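Local coordinates for cytolethal distending toxin protein B (Haemophilus ducreyi, PDB 1SR4) that probably acts as the DNase I-like catalytic subunit of a bacterial genotoxin that damages host-cell DNA, at residues B[86-89]-B[93-96]. Sequence-based numbering, arbitrary orientation.
Sequences YSRL and ANRV
Arg88 and Asn94 lie across from each other where the chain leaves strand 81-87 and loops back, their CA atoms 7.1 Å apart; Leu89 and Val96 come slightly nearer, at 6.7 Å. Arg88 centres an inverse gamma turn, closed by a weak 3.0 Å bond from Leu89 N to Ser87 O, which bends the chain off the strand. Asn94, in a left-handed helical backbone conformation, has the largest share of the contact. The extended Arg88 side chain passes its amide at about a right angle, with guanidinium and amide planes 35° apart and NE 3.1 Å from Asn94 OD1; that oxygen accepts a hydrogen bond from Asn97 ND2. A water joins the two segments, donating to Tyr86 OH at 2.7 Å and accepting from Asn94 ND2 at 3.2 Å. With CG anti to the backbone N (chi1 179°), the Tyr86 ring carries OH to this water; OH is also hydrogen-bonded to Gly46 O. Farther along the turn, Leu89 CB lies 3.9 Å from Val96 O, a buried carbonyl with no polar partner in the model; Tyr9 of the protein C subunit packs on both residues. Asp90 gathers the backbone N-H groups of Ala93, Arg95 and Val96, tying together this connection between antiparallel neighbours 81-87 and 98-102.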
loop_
_atom_site.group_PDB
_atom_site.type_symbol
_atom_site.label_atom_id
_atom_site.label_comp_id
_atom_site.label_asym_id
_atom_site.label_seq_id
_atom_site.Cartn_x
_atom_site.Cartn_y
_atom_site.Cartn_z
ATOM N N TYR B 86 -13.574 -6.708 -12.487
ATOM C CA TYR B 86 -13.727 -5.270 -12.681
ATOM C C TYR B 86 -15.133 -4.817 -13.075
ATOM O O TYR B 86 -15.720 -5.329 -14.027
ATOM C CB TYR B 86 -12.701 -4.896 -13.757
ATOM C CG TYR B 86 -12.621 -3.460 -14.222
ATOM C CD1 TYR B 86 -12.340 -2.424 -13.329
ATOM C CD2 TYR B 86 -12.682 -3.159 -15.587
ATOM C CE1 TYR B 86 -12.107 -1.120 -13.782
ATOM C CE2 TYR B 86 -12.449 -1.853 -16.054
ATOM C CZ TYR B 86 -12.158 -0.842 -15.143
ATOM O OH TYR B 86 -11.903 0.437 -15.602
ATOM N N SER B 87 -15.662 -3.855 -12.335
ATOM C CA SER B 87 -16.979 -3.315 -12.617
ATOM C C SER B 87 -16.769 -1.850 -12.983
ATOM O O SER B 87 -16.561 -1.005 -12.116
ATOM C CB SER B 87 -17.871 -3.445 -11.388
ATOM O OG SER B 87 -19.104 -2.789 -11.612
ATOM N N ARG B 88 -16.798 -1.555 -14.278
ATOM C CA ARG B 88 -16.568 -0.196 -14.742
ATOM C C ARG B 88 -17.870 0.608 -14.701
ATOM O O ARG B 88 -18.492 0.863 -15.731
ATOM C CB ARG B 88 -15.992 -0.241 -16.157
ATOM C CG ARG B 88 -15.524 1.090 -16.698
ATOM C CD ARG B 88 -15.044 0.945 -18.145
ATOM N NE ARG B 88 -14.740 2.253 -18.721
ATOM C CZ ARG B 88 -15.648 3.084 -19.232
ATOM N NH1 ARG B 88 -16.931 2.746 -19.260
ATOM N NH2 ARG B 88 -15.271 4.271 -19.694
ATOM N N LEU B 89 -18.268 0.990 -13.495
ATOM C CA LEU B 89 -19.492 1.751 -13.267
ATOM C C LEU B 89 -19.473 3.183 -13.795
ATOM O O LEU B 89 -20.492 3.680 -14.295
ATOM C CB LEU B 89 -19.790 1.794 -11.764
ATOM C CG LEU B 89 -19.928 0.436 -11.067
ATOM C CD1 LEU B 89 -20.003 0.630 -9.554
ATOM C CD2 LEU B 89 -21.159 -0.277 -11.584
ATOM N N ALA B 93 -16.582 9.400 -16.374
ATOM C CA ALA B 93 -15.178 9.820 -16.265
ATOM C C ALA B 93 -14.198 8.664 -16.057
ATOM O O ALA B 93 -12.990 8.873 -15.924
ATOM C CB ALA B 93 -15.030 10.813 -15.123
ATOM N N ASN B 94 -14.721 7.449 -16.010
ATOM C CA ASN B 94 -13.900 6.262 -15.829
ATOM C C ASN B 94 -13.003 6.280 -14.590
ATOM O O ASN B 94 -11.864 5.809 -14.629
ATOM C CB ASN B 94 -13.042 6.018 -17.078
ATOM C CG ASN B 94 -12.417 4.633 -17.083
ATOM O OD1 ASN B 94 -13.018 3.673 -16.588
ATOM N ND2 ASN B 94 -11.218 4.522 -17.634
ATOM N N ARG B 95 -13.478 6.847 -13.491
ATOM C CA ARG B 95 -12.649 6.804 -12.306
ATOM C C ARG B 95 -13.345 6.121 -11.117
ATOM O O ARG B 95 -12.708 5.363 -10.381
ATOM C CB ARG B 95 -12.111 8.206 -11.942
ATOM C CG ARG B 95 -13.108 9.261 -11.537
ATOM C CD ARG B 95 -12.372 10.597 -11.354
ATOM N NE ARG B 95 -13.296 11.676 -10.994
ATOM C CZ ARG B 95 -13.828 11.837 -9.787
ATOM N NH1 ARG B 95 -13.532 10.994 -8.800
ATOM N NH2 ARG B 95 -14.669 12.837 -9.567
ATOM N N VAL B 96 -14.647 6.325 -10.951
ATOM C CA VAL B 96 -15.322 5.701 -9.831
ATOM C C VAL B 96 -15.777 4.275 -10.176
ATOM O O VAL B 96 -16.970 3.993 -10.325
ATOM C CB VAL B 96 -16.489 6.584 -9.344
ATOM C CG1 VAL B 96 -17.134 5.961 -8.103
ATOM C CG2 VAL B 96 -15.946 7.986 -8.989
HETATM O O HOH W 1 -11.148 1.326 -18.076
#